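Local atomic coordinates of putative type VI secretion protein (Escherichia coli, PDB entry 3U66), a protein that is the cytoplasmic domain of SciP/TssL, an inner-membrane component of type VI secretion, and probably takes part in assembling the secretion apparatus. Residues A[8-11]-A[12-16]; A[91-94]-A[95-99]; A[119-122]-A[123-126]; A[130-133]-A[134-138]. One frame throughout, in Å; residues are numbered along the deposited sequence.

Contact 1: residues A[8-11]-A[12-16]; sequences RAEQ and IFYPG
Glu10 O accepts the backbone N-H of Tyr14, with N at 2.8 Å, one helical turn along helix 7-24. The bond is bent, 131° at the hydrogen. In the same pattern Phe13 N gives to Ala9 O at 3.3 Å, an oxygen on which Ile12 N also leans weakly. The pattern then breaks: proline has no N-H to give, and neither the N of Pro15 nor that of Gly16 is bonded to the turn before. The helix is kinked here, and where an N-H would have pointed Pro15 CD lies 3.8 Å from Gln11 O.

Glu10 and Tyr14 share one side of the helix. Glu10 CB rests against Tyr14 CE2 at 3.8 Å, and beyond it the extended Glu10 chain brings the carboxylate to the phenol end of the ring, with the two planes 29° apart. Glu10 CG stands beside its own backbone N (chi1 -76°), and from there the chain can reach Arg130. OE1 makes a salt bridge to Arg130 NE, and Tyr14 OH has a weak hydrogen bond to NH2 of the same guanidinium. An acid and a phenol, both acceptors, suit a place facing an arginine. On another side the aromatic Phe13 bends over its own turn, CD2 lying 3.4 Å from Ala9 O.

Phe13 enters the core between Ala46 and Leu50 of helix 32-52 and Met63, Leu64 and Phe67 of helix 57-76, while small Ala9 lets helix 122-133 approach at Ala123.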
loop_
_atom_site.group_PDB
_atom_site.type_symbol
_atom_site.label_atom_id
_atom_site.label_comp_id
_atom_site.label_asym_id
_atom_site.label_seq_id
_atom_site.Cartn_x
_atom_site.Cartn_y
_atom_site.Cartn_z
ATOM N N ARG A 8 8.292 15.337 4.274
ATOM C CA ARG A 8 7.340 15.621 5.357
ATOM C C ARG A 8 6.262 14.539 5.362
ATOM O O ARG A 8 5.840 14.114 6.424
ATOM C CB ARG A 8 6.716 17.024 5.216
ATOM C CG ARG A 8 6.553 17.750 6.551
ATOM C CD ARG A 8 6.336 19.248 6.363
ATOM N NE ARG A 8 7.232 20.063 7.196
ATOM C CZ ARG A 8 8.066 20.995 6.734
ATOM N NH1 ARG A 8 8.136 21.248 5.431
ATOM N NH2 ARG A 8 8.834 21.682 7.570
ATOM N N ALA A 9 5.881 14.058 4.168
ATOM C CA ALA A 9 4.917 12.981 3.928
ATOM C C ALA A 9 5.468 11.628 4.406
ATOM O O ALA A 9 4.750 10.879 5.076
ATOM C CB ALA A 9 4.580 12.913 2.448
ATOM N N GLU A 10 6.738 11.326 4.069
ATOM C CA GLU A 10 7.423 10.096 4.486
ATOM C C GLU A 10 7.552 10.054 6.014
ATOM O O GLU A 10 7.312 9.007 6.618
ATOM C CB GLU A 10 8.791 9.949 3.799
ATOM C CG GLU A 10 8.702 9.509 2.348
ATOM C CD GLU A 10 10.000 8.968 1.782
ATOM O OE1 GLU A 10 10.194 7.732 1.805
ATOM O OE2 GLU A 10 10.825 9.781 1.312
ATOM N N GLN A 11 7.860 11.216 6.626
ATOM C CA GLN A 11 7.967 11.464 8.068
ATOM C C GLN A 11 6.673 11.034 8.793
ATOM O O GLN A 11 6.749 10.491 9.898
ATOM C CB GLN A 11 8.142 12.974 8.293
ATOM C CG GLN A 11 9.488 13.457 8.791
ATOM C CD GLN A 11 9.454 14.938 9.169
ATOM O OE1 GLN A 11 8.390 15.577 9.312
ATOM N NE2 GLN A 11 10.633 15.520 9.361
ATOM N N ILE A 12 5.492 11.345 8.192
ATOM C CA ILE A 12 4.152 11.033 8.718
ATOM C C ILE A 12 3.894 9.510 8.695
ATOM O O ILE A 12 3.319 8.973 9.644
ATOM C CB ILE A 12 3.019 11.764 7.914
ATOM C CG1 ILE A 12 3.322 13.221 7.497
ATOM C CG2 ILE A 12 1.664 11.637 8.572
ATOM C CD1 ILE A 12 3.379 14.308 8.577
ATOM N N PHE A 13 4.264 8.835 7.590
ATOM C CA PHE A 13 3.999 7.414 7.411
ATOM C C PHE A 13 5.067 6.458 7.918
ATOM O O PHE A 13 4.772 5.270 8.033
ATOM C CB PHE A 13 3.623 7.105 5.953
ATOM C CG PHE A 13 2.278 7.622 5.495
ATOM C CD1 PHE A 13 1.098 7.033 5.939
ATOM C CD2 PHE A 13 2.191 8.673 4.587
ATOM C CE1 PHE A 13 -0.143 7.508 5.508
ATOM C CE2 PHE A 13 0.951 9.153 4.163
ATOM C CZ PHE A 13 -0.208 8.572 4.630
ATOM N N TYR A 14 6.289 6.955 8.238
ATOM C CA TYR A 14 7.399 6.122 8.743
ATOM C C TYR A 14 7.024 5.195 9.915
ATOM O O TYR A 14 7.269 3.996 9.791
ATOM C CB TYR A 14 8.667 6.945 9.063
ATOM C CG TYR A 14 9.620 7.141 7.909
ATOM C CD1 TYR A 14 10.069 6.064 7.150
ATOM C CD2 TYR A 14 10.173 8.394 7.641
ATOM C CE1 TYR A 14 10.958 6.237 6.094
ATOM C CE2 TYR A 14 11.063 8.583 6.588
ATOM C CZ TYR A 14 11.453 7.501 5.818
ATOM O OH TYR A 14 12.337 7.676 4.787
ATOM N N PRO A 15 6.399 5.660 11.027
ATOM C CA PRO A 15 6.035 4.713 12.101
ATOM C C PRO A 15 5.149 3.554 11.617
ATOM O O PRO A 15 5.397 2.396 11.967
ATOM C CB PRO A 15 5.311 5.600 13.125
ATOM C CG PRO A 15 5.772 6.968 12.854
ATOM C CD PRO A 15 5.953 7.030 11.368
ATOM N N GLY A 16 4.149 3.879 10.790
ATOM C CA GLY A 16 3.220 2.918 10.209
ATOM C C GLY A 16 3.899 1.980 9.238
ATOM O O GLY A 16 3.684 0.762 9.288
#

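Contact 2: residues A[91-94]-A[95-99]; sequences DPLQ and AHFFG
The ring of Phe97 turns an edge to Leu93 O, which lies near the ring plane 3.6 Å from Phe97 CD2. On one face sits CD2 of the preceding His96, 3.4 Å above the plane and offset toward the rim. The imidazole in turn has Phe97 CE2 in its plane, at its edge. That meeting depends on the two first torsions: His96 CG is trans to its backbone N (chi1 178°), whereas Phe97 CG stays beside its N (chi1 -72°). Leu93 and Phe97, one turn apart, lie side by side and point the same way, with Leu93 CD2 3.7 Å from Phe97 CE2.

The helix starts at Pro92, which holds the N-cap position. Proline suits a helix start, where the missing N-H costs no bond. Pro92 O serves two donors: His96 N at 2.9 Å in the carbonyl plane, and Ala95 N from well above that plane. Pro92 CD meets Ala95 CB at 3.7 Å. At the far end Gly99 takes a positive phi, which glycine adopts easily.

Asp72 of helix 57-76 accepts the N-H groups of Leu93 and Gln94, and Gln94 OE1 accepts from Ala103 N. The short helix 93-98 packs against two long ones: Leu93 touches Cys40 of helix 32-52 and Cys68 and Leu71 of helix 57-76, Phe97 rests on Val43 and Arg47, and Phe98 meets Tyr65 edge-to-face.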
loop_
_atom_site.group_PDB
_atom_site.type_symbol
_atom_site.label_atom_id
_atom_site.label_comp_id
_atom_site.label_asym_id
_atom_site.label_seq_id
_atom_site.Cartn_x
_atom_site.Cartn_y
_atom_site.Cartn_z
ATOM N N ASP A 91 -14.200 -6.418 9.741
ATOM C CA ASP A 91 -14.188 -5.025 9.267
ATOM C C ASP A 91 -12.757 -4.465 9.157
ATOM O O ASP A 91 -12.195 -4.051 10.175
ATOM C CB ASP A 91 -15.061 -4.117 10.160
ATOM C CG ASP A 91 -16.526 -4.504 10.229
ATOM O OD1 ASP A 91 -17.122 -4.785 9.160
ATOM O OD2 ASP A 91 -17.093 -4.476 11.345
ATOM N N PRO A 92 -12.138 -4.468 7.945
ATOM C CA PRO A 92 -10.768 -3.929 7.818
ATOM C C PRO A 92 -10.735 -2.398 7.764
ATOM O O PRO A 92 -11.794 -1.764 7.784
ATOM C CB PRO A 92 -10.252 -4.575 6.534
ATOM C CG PRO A 92 -11.468 -4.842 5.727
ATOM C CD PRO A 92 -12.658 -4.928 6.641
ATOM N N LEU A 93 -9.522 -1.804 7.717
ATOM C CA LEU A 93 -9.312 -0.352 7.703
ATOM C C LEU A 93 -9.870 0.322 6.464
ATOM O O LEU A 93 -10.301 1.468 6.542
ATOM C CB LEU A 93 -7.834 0.007 7.884
ATOM C CG LEU A 93 -7.170 -0.394 9.211
ATOM C CD1 LEU A 93 -5.665 -0.297 9.096
ATOM C CD2 LEU A 93 -7.664 0.468 10.378
ATOM N N GLN A 94 -9.864 -0.387 5.328
ATOM C CA GLN A 94 -10.397 0.099 4.051
ATOM C C GLN A 94 -11.924 0.240 4.116
ATOM O O GLN A 94 -12.498 1.061 3.403
ATOM C CB GLN A 94 -9.970 -0.821 2.890
ATOM C CG GLN A 94 -10.343 -2.293 3.074
ATOM C CD GLN A 94 -9.598 -3.194 2.132
ATOM O OE1 GLN A 94 -10.103 -3.575 1.075
ATOM N NE2 GLN A 94 -8.383 -3.559 2.499
ATOM N N ALA A 95 -12.571 -0.580 4.965
ATOM C CA ALA A 95 -14.019 -0.570 5.164
ATOM C C ALA A 95 -14.379 0.442 6.233
ATOM O O ALA A 95 -15.375 1.149 6.080
ATOM C CB ALA A 95 -14.507 -1.958 5.552
ATOM N N HIS A 96 -13.549 0.536 7.294
ATOM C CA HIS A 96 -13.735 1.439 8.425
ATOM C C HIS A 96 -13.546 2.904 8.043
ATOM O O HIS A 96 -14.383 3.736 8.384
ATOM C CB HIS A 96 -12.825 1.036 9.600
ATOM C CG HIS A 96 -12.921 1.947 10.791
ATOM N ND1 HIS A 96 -14.069 2.016 11.570
ATOM C CD2 HIS A 96 -12.003 2.805 11.295
ATOM C CE1 HIS A 96 -13.815 2.923 12.500
ATOM N NE2 HIS A 96 -12.583 3.421 12.377
ATOM N N PHE A 97 -12.463 3.211 7.319
ATOM C CA PHE A 97 -12.118 4.569 6.900
ATOM C C PHE A 97 -12.593 4.975 5.501
ATOM O O PHE A 97 -12.771 6.177 5.269
ATOM C CB PHE A 97 -10.607 4.792 7.029
ATOM C CG PHE A 97 -10.095 4.914 8.441
ATOM C CD1 PHE A 97 -10.247 6.100 9.154
ATOM C CD2 PHE A 97 -9.411 3.866 9.041
ATOM C CE1 PHE A 97 -9.748 6.223 10.451
ATOM C CE2 PHE A 97 -8.910 3.991 10.342
ATOM C CZ PHE A 97 -9.079 5.171 11.035
ATOM N N PHE A 98 -12.791 4.008 4.571
ATOM C CA PHE A 98 -13.161 4.334 3.184
ATOM C C PHE A 98 -14.442 3.730 2.616
ATOM O O PHE A 98 -14.916 4.175 1.569
ATOM C CB PHE A 98 -11.964 4.169 2.218
ATOM C CG PHE A 98 -10.786 5.060 2.551
ATOM C CD1 PHE A 98 -10.770 6.396 2.165
ATOM C CD2 PHE A 98 -9.704 4.567 3.270
ATOM C CE1 PHE A 98 -9.686 7.222 2.483
ATOM C CE2 PHE A 98 -8.619 5.392 3.586
ATOM C CZ PHE A 98 -8.615 6.714 3.184
ATOM N N GLY A 99 -14.988 2.737 3.298
ATOM C CA GLY A 99 -16.222 2.091 2.875
ATOM C C GLY A 99 -16.080 1.180 1.673
ATOM O O GLY A 99 -16.965 1.151 0.813
#

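Contact 3: residues A[119-122]-A[123-126]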
loop_
_atom_site.group_PDB
_atom_site.type_symbol
_atom_site.label_atom_id
_atom_site.label_comp_id
_atom_site.label_asym_id
_atom_site.label_seq_id
_atom_site.Cartn_x
_atom_site.Cartn_y
_atom_site.Cartn_z
ATOM N N ALA A 119 1.495 16.040 -14.282
ATOM C CA ALA A 119 2.331 16.361 -13.114
ATOM C C ALA A 119 1.687 15.894 -11.789
ATOM O O ALA A 119 1.265 16.738 -10.993
ATOM C CB ALA A 119 2.648 17.856 -13.074
ATOM N N PRO A 120 1.608 14.562 -11.518
ATOM C CA PRO A 120 1.019 14.115 -10.245
ATOM C C PRO A 120 1.878 14.532 -9.048
ATOM O O PRO A 120 3.102 14.667 -9.199
ATOM C CB PRO A 120 0.955 12.589 -10.395
ATOM C CG PRO A 120 1.980 12.251 -11.388
ATOM C CD PRO A 120 2.067 13.411 -12.331
ATOM N N ASP A 121 1.251 14.733 -7.864
ATOM C CA ASP A 121 1.969 15.119 -6.645
ATOM C C ASP A 121 3.060 14.080 -6.341
ATOM O O ASP A 121 2.781 12.881 -6.187
ATOM C CB ASP A 121 0.995 15.291 -5.462
ATOM C CG ASP A 121 1.535 16.017 -4.231
ATOM O OD1 ASP A 121 2.778 16.150 -4.104
ATOM O OD2 ASP A 121 0.715 16.421 -3.377
ATOM N N VAL A 122 4.317 14.551 -6.325
ATOM C CA VAL A 122 5.509 13.741 -6.069
ATOM C C VAL A 122 5.383 12.942 -4.747
ATOM O O VAL A 122 5.734 11.759 -4.713
ATOM C CB VAL A 122 6.819 14.574 -6.216
ATOM C CG1 VAL A 122 6.877 15.739 -5.227
ATOM C CG2 VAL A 122 8.066 13.700 -6.118
ATOM N N ALA A 123 4.790 13.568 -3.705
ATOM C CA ALA A 123 4.535 12.953 -2.399
ATOM C C ALA A 123 3.607 11.729 -2.511
ATOM O O ALA A 123 3.903 10.693 -1.910
ATOM C CB ALA A 123 3.968 13.984 -1.436
ATOM N N VAL A 124 2.531 11.833 -3.330
ATOM C CA VAL A 124 1.568 10.755 -3.595
ATOM C C VAL A 124 2.289 9.589 -4.288
ATOM O O VAL A 124 2.155 8.457 -3.828
ATOM C CB VAL A 124 0.330 11.270 -4.392
ATOM C CG1 VAL A 124 -0.575 10.129 -4.860
ATOM C CG2 VAL A 124 -0.463 12.284 -3.574
ATOM N N LEU A 125 3.082 9.876 -5.351
ATOM C CA LEU A 125 3.868 8.889 -6.109
ATOM C C LEU A 125 4.875 8.174 -5.228
ATOM O O LEU A 125 5.158 6.999 -5.470
ATOM C CB LEU A 125 4.629 9.527 -7.294
ATOM C CG LEU A 125 3.855 10.055 -8.507
ATOM C CD1 LEU A 125 4.811 10.442 -9.596
ATOM C CD2 LEU A 125 2.870 9.042 -9.047
ATOM N N THR A 126 5.445 8.895 -4.232
ATOM C CA THR A 126 6.417 8.351 -3.284
ATOM C C THR A 126 5.729 7.297 -2.423
ATOM O O THR A 126 6.224 6.172 -2.325
ATOM C CB THR A 126 7.078 9.483 -2.476
ATOM O OG1 THR A 126 7.741 10.373 -3.380
ATOM C CG2 THR A 126 8.062 8.967 -1.421
#
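Asp121 caps the start of helix 122-133 with its side chain: OD1 accepts from Ala123 N at 3.3 Å. Aspartate suits an N-cap because its short chain can fold back on the first turn. Here CG is trans to the backbone N (chi1 -165°), and the donor meets OD1 from above the carboxylate plane, 51° out of it. Asp121 O receives Leu125 N in the carbonyl plane at 3.1 Å, by a nearly straight bond of 167°.

Val122 O is gripped twice by one residue. Thr126 N reaches Val122 O at 2.9 Å, and Thr126 OG1 donates to the same Val122 O at 2.8 Å from above the carbonyl plane. Threonine thus satisfies its buried hydroxyl within its own helix, while its methyl is left to pack.

An apolar bridge spans the cap. Pro120 CG lies 3.8 Å from Leu125 CD1, the two chains set at a slant; joining the residue before the N-cap to the fourth one after it, this is a hydrophobic staple. Replacing Asp121 by alanine would probably leave Ala123 N without its side-chain acceptor and the first turn less firmly fixed.

Ser59 of helix 57-76 flanks Asp121, and Gln114 of helix 103-115 flanks Pro120. A carboxylate at this amino end is likely to interact favourably with the helix dipole, so the capping bond, the charge and the staple probably all favour a helix start here.

Contact 4: residues A[130-133]-A[134-138]; sequences RTLQ and LGFTG
Leu132 and Phe136 meet at a slant, the leucine CD2 methyl lying in the plane of the aromatic ring, at its edge, 3.7 Å from Phe136 CD2. Thr131 approaches the same side chain differently: the two run side by side and point the same way, with Thr131 CG2 3.7 Å from Phe136 CB. With CG trans to the backbone N (chi1 178°), Phe136 sets CB against Thr131 and carries the ring on away from the helix end, its CD2 edge passing Leu132. Over the centre of one ring face sits Gly138 N, 3.8 Å above the plane; a side chain on Gly138 would run into Phe136 CZ, one reason, with its positive phi, that glycine suits this place.

These chains lie where helix 122-133 ends in a Schellman motif. Phe136 N reaches back to Thr131 O at 3.2 Å and Gly135 N, weakly, to Leu132 O, while Gly135 has the positive phi that the reversal requires and that a side chain would resist.

Leu134 N still gives to Arg130 O at 3.0 Å, and Leu134 CG lies 3.2 Å from Arg130 O. Its branches go on to Leu70, Trp17 and Val20, and an alanine in this place would probably leave those three residues short of an apolar partner.

Arg130 and Gln133 run along the helix surface: Arg130 NH1 gives to Gln133 OE1 at 2.9 Å, on a lone pair in the amide plane and only 5° out of the guanidinium plane. Arg130 NE makes a salt bridge with Glu10 of helix 7-24. Phe136 packs against Trp108 and Leu107 of helix 103-115.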
loop_
_atom_site.group_PDB
_atom_site.type_symbol
_atom_site.label_atom_id
_atom_site.label_comp_id
_atom_site.label_asym_id
_atom_site.label_seq_id
_atom_site.Cartn_x
_atom_site.Cartn_y
_atom_site.Cartn_z
ATOM N N ARG A 130 6.337 3.332 -2.011
ATOM C CA ARG A 130 6.598 2.786 -0.681
ATOM C C ARG A 130 5.616 1.659 -0.374
ATOM O O ARG A 130 6.035 0.636 0.179
ATOM C CB ARG A 130 6.541 3.897 0.384
ATOM C CG ARG A 130 7.676 3.866 1.405
ATOM C CD ARG A 130 9.022 4.165 0.780
ATOM N NE ARG A 130 9.879 4.995 1.624
ATOM C CZ ARG A 130 11.057 4.618 2.109
ATOM N NH1 ARG A 130 11.532 3.403 1.849
ATOM N NH2 ARG A 130 11.768 5.442 2.862
ATOM N N THR A 131 4.331 1.819 -0.799
ATOM C CA THR A 131 3.266 0.830 -0.627
ATOM C C THR A 131 3.658 -0.482 -1.329
ATOM O O THR A 131 3.529 -1.550 -0.737
ATOM C CB THR A 131 1.914 1.418 -1.080
ATOM O OG1 THR A 131 1.612 2.565 -0.279
ATOM C CG2 THR A 131 0.769 0.421 -0.998
ATOM N N LEU A 132 4.179 -0.381 -2.562
ATOM C CA LEU A 132 4.618 -1.532 -3.357
ATOM C C LEU A 132 5.920 -2.137 -2.857
ATOM O O LEU A 132 6.084 -3.355 -2.949
ATOM C CB LEU A 132 4.732 -1.192 -4.856
ATOM C CG LEU A 132 3.463 -0.747 -5.598
ATOM C CD1 LEU A 132 3.724 -0.613 -7.064
ATOM C CD2 LEU A 132 2.303 -1.693 -5.374
ATOM N N GLN A 133 6.843 -1.297 -2.339
ATOM C CA GLN A 133 8.130 -1.717 -1.783
ATOM C C GLN A 133 7.919 -2.562 -0.533
ATOM O O GLN A 133 8.633 -3.541 -0.349
ATOM C CB GLN A 133 9.000 -0.488 -1.450
ATOM C CG GLN A 133 10.395 -0.823 -0.907
ATOM C CD GLN A 133 11.063 0.290 -0.139
ATOM O OE1 GLN A 133 10.511 1.371 0.075
ATOM N NE2 GLN A 133 12.268 0.034 0.321
ATOM N N LEU A 134 6.940 -2.201 0.314
ATOM C CA LEU A 134 6.681 -2.921 1.569
ATOM C C LEU A 134 5.940 -4.254 1.416
ATOM O O LEU A 134 5.773 -4.983 2.398
ATOM C CB LEU A 134 6.058 -2.017 2.659
ATOM C CG LEU A 134 6.779 -0.691 2.982
ATOM C CD1 LEU A 134 6.104 0.009 4.110
ATOM C CD2 LEU A 134 8.238 -0.892 3.322
ATOM N N GLY A 135 5.526 -4.570 0.192
ATOM C CA GLY A 135 4.888 -5.840 -0.109
ATOM C C GLY A 135 3.473 -5.837 -0.639
ATOM O O GLY A 135 2.880 -6.918 -0.739
ATOM N N PHE A 136 2.909 -4.656 -0.999
ATOM C CA PHE A 136 1.541 -4.646 -1.530
ATOM C C PHE A 136 1.473 -5.329 -2.882
ATOM O O PHE A 136 2.202 -4.965 -3.800
ATOM C CB PHE A 136 0.918 -3.244 -1.595
ATOM C CG PHE A 136 -0.474 -3.229 -2.192
ATOM C CD1 PHE A 136 -1.588 -3.497 -1.408
ATOM C CD2 PHE A 136 -0.666 -2.967 -3.546
ATOM C CE1 PHE A 136 -2.870 -3.488 -1.960
ATOM C CE2 PHE A 136 -1.949 -2.967 -4.102
ATOM C CZ PHE A 136 -3.042 -3.226 -3.304
ATOM N N THR A 137 0.586 -6.315 -2.991
ATOM C CA THR A 137 0.354 -7.092 -4.199
ATOM C C THR A 137 -1.037 -6.793 -4.742
ATOM O O THR A 137 -1.177 -6.504 -5.927
ATOM C CB THR A 137 0.588 -8.582 -3.904
ATOM O OG1 THR A 137 1.931 -8.752 -3.449
ATOM C CG2 THR A 137 0.335 -9.471 -5.116
ATOM N N GLY A 138 -2.044 -6.887 -3.881
ATOM C CA GLY A 138 -3.441 -6.695 -4.244
ATOM C C GLY A 138 -3.937 -7.752 -5.208
ATOM O O GLY A 138 -3.444 -8.885 -5.209
#

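How the contacts relate
From the N terminus the four contacts follow in series; none nests in or crosses another, and each is local, closing no long loop. Contact 1 holds a kinked part of helix 7-24, contact 2 the short helix 93-98, and contacts 3 and 4 the two ends of helix 122-133. Contact 1 bridges to both of these ends, by packing at Ala123 and Thr126 in contact 3 and by charge at Arg130 in contact 4, so the first helix is tied along helix 122-133. Contact 2 stands apart, its nearest atoms about 9 Å from contact 1 and about 7 Å from contact 4, and joins the bundle through helices 32-52 and 57-76.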